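Side-chain contacts in phosphoribulokinase 1 (Rhodobacter sphaeroides, PDB 1A7J), which catalyses the ATP-dependent phosphorylation of D-ribulose 5-phosphate to D-ribulose 1,5-bisphosphate in the Calvin cycle: residues D42-F47 with L77-R82; F70-N75 with V137-V142. All coordinates share one frame; numbering follows the deposited sequence.

How the contacts relate
Contacts 1 and 2 adjoin, their centres about 9 Å apart, on the same side of the chain's centre and within the P-loop kinase family region. Their segments alternate along the chain, and the loop 70-75 leads almost directly into the helix whose first turns form one side of contact 1. The two also touch: Arg46 N lies 3.0 Å from Ala74 O, a probable hydrogen bond, and His45 packs on Asn75. Segment 42-47 includes Asp42 of the catalytic site, two residues before Phe44, whose side chain is about 11 Å from that of Ser14 in the predicted ATP site; in contact 2, the Val137 side chain is about 10 Å from Gly12 of the same predicted site.

Contact 1 (D42-F47 with L77-R82); sequences DAFHRF and LKELER
The ring of Phe44 carries methyl CD1 of Leu80 over one face, while Trp118 meets the phenylalanine in an edge-to-face ring contact. CD1 stands 4.2 Å from the centroid of the Phe44 ring and only 4° off its normal, a well-centred CH-pi contact. With CG of Leu80 anti to the backbone N (chi1 172°), the second torsion turns CD1 over the ring, and the two side chains cross at about a right angle. One side of the ring also comes up against the helix itself: Phe44 CE2 is 3.8 Å from Leu80 CA, and Phe44 CD2 is 3.9 Å from Leu80 CB. Farther along, Phe44 CE2 lies 4.3 Å from Glu79 CB, so the aromatic meets the aliphatic root of the glutamate, whose carboxylate forms a salt bridge with Arg94. Cutting Phe44 back to an alanine is likely to leave Leu80 CD1 without the ring face it rests on and to open a gap between the loop and helix 77-90. Backbone hydrogen bonding between Phe44 and Glu76 adds a polar tie just before that helix. No hydrogen bond joins the two segments, so their meeting rests on apolar and CH-pi contacts, largely buried, by which the loop that carries catalytic Asp42 is packed against the first turns of the helix.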
loop_
_atom_site.group_PDB
_atom_site.type_symbol
_atom_site.label_atom_id
_atom_site.label_comp_id
_atom_site.label_asym_id
_atom_site.label_seq_id
_atom_site.Cartn_x
_atom_site.Cartn_y
_atom_site.Cartn_z
ATOM N N ASP A 42 -6.265 5.857 3.087
ATOM C CA ASP A 42 -7.667 6.211 2.881
ATOM C C ASP A 42 -7.880 7.682 3.174
ATOM O O ASP A 42 -8.687 8.343 2.529
ATOM C CB ASP A 42 -8.575 5.387 3.792
ATOM C CG ASP A 42 -8.457 3.900 3.543
ATOM O OD1 ASP A 42 -9.006 3.427 2.525
ATOM O OD2 ASP A 42 -7.821 3.206 4.368
ATOM N N ALA A 43 -7.101 8.202 4.108
ATOM C CA ALA A 43 -7.246 9.566 4.546
ATOM C C ALA A 43 -7.104 10.609 3.446
ATOM O O ALA A 43 -7.312 11.794 3.693
ATOM C CB ALA A 43 -6.265 9.835 5.614
ATOM N N PHE A 44 -6.647 10.210 2.263
ATOM C CA PHE A 44 -6.459 11.180 1.176
ATOM C C PHE A 44 -7.254 10.876 -0.074
ATOM O O PHE A 44 -6.833 11.226 -1.177
ATOM C CB PHE A 44 -4.986 11.317 0.813
ATOM C CG PHE A 44 -4.172 11.967 1.869
ATOM C CD1 PHE A 44 -3.807 11.265 3.005
ATOM C CD2 PHE A 44 -3.763 13.277 1.729
ATOM C CE1 PHE A 44 -3.039 11.849 3.984
ATOM C CE2 PHE A 44 -2.997 13.873 2.707
ATOM C CZ PHE A 44 -2.635 13.153 3.838
ATOM N N HIS A 45 -8.399 10.222 0.100
ATOM C CA HIS A 45 -9.410 10.167 -0.946
ATOM C C HIS A 45 -10.058 11.526 -1.026
ATOM O O HIS A 45 -10.340 12.129 -0.003
ATOM C CB HIS A 45 -10.469 9.128 -0.614
ATOM C CG HIS A 45 -10.016 7.715 -0.798
ATOM N ND1 HIS A 45 -10.705 6.647 -0.275
ATOM C CD2 HIS A 45 -8.951 7.196 -1.442
ATOM C CE1 HIS A 45 -10.082 5.523 -0.583
ATOM N NE2 HIS A 45 -9.007 5.832 -1.294
ATOM N N ARG A 46 -10.302 12.003 -2.237
ATOM C CA ARG A 46 -10.961 13.285 -2.431
ATOM C C ARG A 46 -12.388 13.304 -1.867
ATOM O O ARG A 46 -12.835 14.319 -1.300
ATOM C CB ARG A 46 -10.973 13.645 -3.920
ATOM C CG ARG A 46 -11.135 15.131 -4.207
ATOM C CD ARG A 46 -10.202 15.598 -5.321
ATOM N NE ARG A 46 -9.196 16.564 -4.856
ATOM C CZ ARG A 46 -7.990 16.708 -5.401
ATOM N NH1 ARG A 46 -7.581 15.868 -6.347
ATOM N NH2 ARG A 46 -7.165 17.654 -4.966
ATOM N N PHE A 47 -13.100 12.184 -1.990
ATOM C CA PHE A 47 -14.529 12.174 -1.689
ATOM C C PHE A 47 -14.881 11.206 -0.590
ATOM O O PHE A 47 -14.310 10.117 -0.497
ATOM C CB PHE A 47 -15.342 11.828 -2.935
ATOM C CG PHE A 47 -15.080 12.721 -4.104
ATOM C CD1 PHE A 47 -15.350 14.083 -4.019
ATOM C CD2 PHE A 47 -14.565 12.206 -5.293
ATOM C CE1 PHE A 47 -15.119 14.918 -5.099
ATOM C CE2 PHE A 47 -14.329 13.034 -6.381
ATOM C CZ PHE A 47 -14.605 14.392 -6.283
ATOM N N LEU A 77 -4.044 14.091 -3.999
ATOM C CA LEU A 77 -2.694 13.627 -4.228
ATOM C C LEU A 77 -1.621 14.637 -3.853
ATOM O O LEU A 77 -0.696 14.289 -3.128
ATOM C CB LEU A 77 -2.529 13.163 -5.676
ATOM C CG LEU A 77 -2.703 11.671 -6.001
ATOM C CD1 LEU A 77 -1.599 11.253 -6.947
ATOM C CD2 LEU A 77 -2.628 10.831 -4.743
ATOM N N LYS A 78 -1.783 15.894 -4.264
ATOM C CA LYS A 78 -0.748 16.908 -4.023
ATOM C C LYS A 78 -0.697 17.389 -2.576
ATOM O O LYS A 78 0.310 17.937 -2.132
ATOM C CB LYS A 78 -0.923 18.103 -4.960
ATOM N N GLU A 79 -1.805 17.229 -1.862
ATOM C CA GLU A 79 -1.797 17.396 -0.422
ATOM C C GLU A 79 -0.919 16.320 0.193
ATOM O O GLU A 79 -0.056 16.625 1.014
ATOM C CB GLU A 79 -3.217 17.304 0.122
ATOM C CG GLU A 79 -3.772 18.624 0.622
ATOM C CD GLU A 79 -3.204 19.004 1.970
ATOM O OE1 GLU A 79 -3.473 18.268 2.944
ATOM O OE2 GLU A 79 -2.458 20.007 2.049
ATOM N N LEU A 80 -1.041 15.092 -0.316
ATOM C CA LEU A 80 -0.209 13.981 0.139
ATOM C C LEU A 80 1.239 14.261 -0.174
ATOM O O LEU A 80 2.102 14.031 0.668
ATOM C CB LEU A 80 -0.622 12.679 -0.536
ATOM C CG LEU A 80 0.301 11.485 -0.286
ATOM C CD1 LEU A 80 0.218 11.147 1.156
ATOM C CD2 LEU A 80 -0.111 10.292 -1.116
ATOM N N GLU A 81 1.496 14.836 -1.348
ATOM C CA GLU A 81 2.842 15.277 -1.675
ATOM C C GLU A 81 3.272 16.408 -0.752
ATOM O O GLU A 81 4.417 16.439 -0.314
ATOM C CB GLU A 81 2.939 15.760 -3.116
ATOM C CG GLU A 81 4.158 16.661 -3.351
ATOM C CD GLU A 81 4.384 17.046 -4.797
ATOM O OE1 GLU A 81 4.920 16.216 -5.542
ATOM O OE2 GLU A 81 4.115 18.204 -5.179
ATOM N N ARG A 82 2.382 17.358 -0.469
ATOM C CA ARG A 82 2.785 18.499 0.340
ATOM C C ARG A 82 3.221 18.004 1.676
ATOM O O ARG A 82 4.286 18.385 2.138
ATOM C CB ARG A 82 1.673 19.484 0.512
#

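Contact 2 (F70-N75 with V137-V142)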
loop_
_atom_site.group_PDB
_atom_site.type_symbol
_atom_site.label_atom_id
_atom_site.label_comp_id
_atom_site.label_asym_id
_atom_site.label_seq_id
_atom_site.Cartn_x
_atom_site.Cartn_y
_atom_site.Cartn_z
ATOM N N PHE A 70 -8.765 4.234 -7.684
ATOM C CA PHE A 70 -7.415 4.097 -8.185
ATOM C C PHE A 70 -6.978 5.353 -8.942
ATOM O O PHE A 70 -5.788 5.684 -8.955
ATOM C CB PHE A 70 -7.334 2.883 -9.123
ATOM C CG PHE A 70 -7.349 1.541 -8.414
ATOM C CD1 PHE A 70 -6.882 1.415 -7.108
ATOM C CD2 PHE A 70 -7.744 0.395 -9.099
ATOM C CE1 PHE A 70 -6.802 0.168 -6.491
ATOM C CE2 PHE A 70 -7.668 -0.858 -8.494
ATOM C CZ PHE A 70 -7.195 -0.971 -7.186
ATOM N N SER A 71 -7.908 6.011 -9.636
ATOM C CA SER A 71 -7.555 7.186 -10.420
ATOM C C SER A 71 -6.959 8.252 -9.498
ATOM O O SER A 71 -7.339 8.334 -8.328
ATOM C CB SER A 71 -8.787 7.762 -11.121
ATOM O OG SER A 71 -9.775 6.789 -11.336
ATOM N N TYR A 72 -6.057 9.078 -10.039
ATOM C CA TYR A 72 -5.488 10.228 -9.315
ATOM C C TYR A 72 -6.538 11.287 -8.953
ATOM O O TYR A 72 -6.374 12.025 -7.978
ATOM C CB TYR A 72 -4.421 10.909 -10.163
ATOM C CG TYR A 72 -3.312 10.020 -10.676
ATOM C CD1 TYR A 72 -2.638 9.163 -9.831
ATOM C CD2 TYR A 72 -2.853 10.138 -11.978
ATOM C CE1 TYR A 72 -1.529 8.450 -10.268
ATOM C CE2 TYR A 72 -1.754 9.435 -12.419
ATOM C CZ TYR A 72 -1.091 8.587 -11.562
ATOM O OH TYR A 72 0.008 7.869 -11.994
ATOM N N GLU A 73 -7.563 11.426 -9.794
ATOM C CA GLU A 73 -8.562 12.473 -9.606
ATOM C C GLU A 73 -9.368 12.193 -8.363
ATOM O O GLU A 73 -10.014 13.084 -7.829
ATOM C CB GLU A 73 -9.531 12.564 -10.787
ATOM C CG GLU A 73 -8.894 12.528 -12.147
ATOM C CD GLU A 73 -8.867 11.127 -12.715
ATOM O OE1 GLU A 73 -9.955 10.539 -12.934
ATOM O OE2 GLU A 73 -7.752 10.599 -12.906
ATOM N N ALA A 74 -9.394 10.938 -7.941
ATOM C CA ALA A 74 -10.182 10.581 -6.773
ATOM C C ALA A 74 -9.355 10.668 -5.504
ATOM O O ALA A 74 -9.731 10.088 -4.492
ATOM C CB ALA A 74 -10.768 9.185 -6.927
ATOM N N ASN A 75 -8.231 11.389 -5.551
ATOM C CA ASN A 75 -7.353 11.441 -4.387
ATOM C C ASN A 75 -6.685 12.789 -4.160
ATOM O O ASN A 75 -6.173 13.410 -5.078
ATOM C CB ASN A 75 -6.293 10.345 -4.495
ATOM C CG ASN A 75 -6.874 8.964 -4.318
ATOM O OD1 ASN A 75 -7.046 8.500 -3.201
ATOM N ND2 ASN A 75 -7.242 8.321 -5.426
ATOM N N VAL A 137 3.468 7.261 -6.295
ATOM C CA VAL A 137 2.971 7.894 -7.499
ATOM C C VAL A 137 4.005 8.821 -8.097
ATOM O O VAL A 137 4.554 9.696 -7.421
ATOM C CB VAL A 137 1.741 8.712 -7.229
ATOM C CG1 VAL A 137 1.271 9.320 -8.496
ATOM C CG2 VAL A 137 0.666 7.858 -6.673
ATOM N N VAL A 138 4.309 8.609 -9.361
ATOM C CA VAL A 138 4.937 9.661 -10.137
ATOM C C VAL A 138 4.064 9.938 -11.334
ATOM O O VAL A 138 3.651 9.027 -12.046
ATOM C CB VAL A 138 6.335 9.276 -10.617
ATOM C CG1 VAL A 138 7.087 10.510 -11.042
ATOM C CG2 VAL A 138 7.088 8.580 -9.524
ATOM N N ASN A 139 3.636 11.181 -11.430
ATOM C CA ASN A 139 2.831 11.594 -12.548
ATOM C C ASN A 139 3.074 13.055 -12.891
ATOM O O ASN A 139 4.002 13.668 -12.385
ATOM C CB ASN A 139 1.364 11.298 -12.269
ATOM C CG ASN A 139 0.699 12.338 -11.450
ATOM O OD1 ASN A 139 -0.513 12.463 -11.488
ATOM N ND2 ASN A 139 1.452 12.998 -10.602
ATOM N N SER A 140 2.325 13.568 -13.854
ATOM C CA SER A 140 2.714 14.790 -14.534
ATOM C C SER A 140 2.604 16.009 -13.616
ATOM O O SER A 140 3.340 16.965 -13.775
ATOM C CB SER A 140 1.861 14.948 -15.797
ATOM O OG SER A 140 1.353 13.689 -16.236
ATOM N N GLU A 141 1.813 15.893 -12.558
ATOM C CA GLU A 141 1.628 16.985 -11.602
ATOM C C GLU A 141 2.407 16.787 -10.288
ATOM O O GLU A 141 2.920 17.741 -9.693
ATOM C CB GLU A 141 0.147 17.139 -11.268
ATOM C CG GLU A 141 -0.759 17.284 -12.471
ATOM C CD GLU A 141 -2.028 16.466 -12.326
ATOM O OE1 GLU A 141 -2.937 16.905 -11.582
ATOM O OE2 GLU A 141 -2.091 15.359 -12.914
ATOM N N VAL A 142 2.506 15.539 -9.852
ATOM C CA VAL A 142 2.976 15.231 -8.517
ATOM C C VAL A 142 4.055 14.162 -8.585
ATOM O O VAL A 142 4.026 13.329 -9.482
ATOM C CB VAL A 142 1.782 14.771 -7.671
ATOM C CG1 VAL A 142 1.794 13.283 -7.439
ATOM C CG2 VAL A 142 1.784 15.515 -6.415
#
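Tyr72 turns its CG anti to its own carbonyl carbon, sending the phenol across to the loop 137-142, where Asn139 holds CG between its backbone N and carbonyl carbon (chi1 83°), placing the carbonyl oxygen OD1 over the ring. Asn139 OD1 sits 3.3 Å above the ring plane, displaced toward the rim, and is 3.3 Å from Tyr72 CD2. The amide does not lie flat on the aromatic: the two planes are 67° apart, and the side chains run past each other in opposite directions. Closer to the hydroxyl, Asn139 CB packs 3.6 Å from Tyr72 CE2. Val137 also meets the ring, with its CG1 branch 3.4 Å from Tyr72 CE1.

The asparagine is tied within its own loop. Its ND2 donates to Val142 O over 2.8 Å, with an N-H...O angle of 139°, and the backbone N of Asn139 donates to the same oxygen. Of these two bonds the bent one from ND2 alone restrains the amide, and it is consistent with OD1 being turned toward the tyrosine. On the other side, Asn75 ND2 bonds to Ser71 O at 2.9 Å, bracing the turn that carries Tyr72.

The contact joins the loop between helices 49-62 and 77-90 to the loop linking strands 127-132 and 150-156. Leu77 of helix 77-90 touches Tyr72, Val137 and Val142, while Tyr72 also packs on Cys194 of helix 180-195.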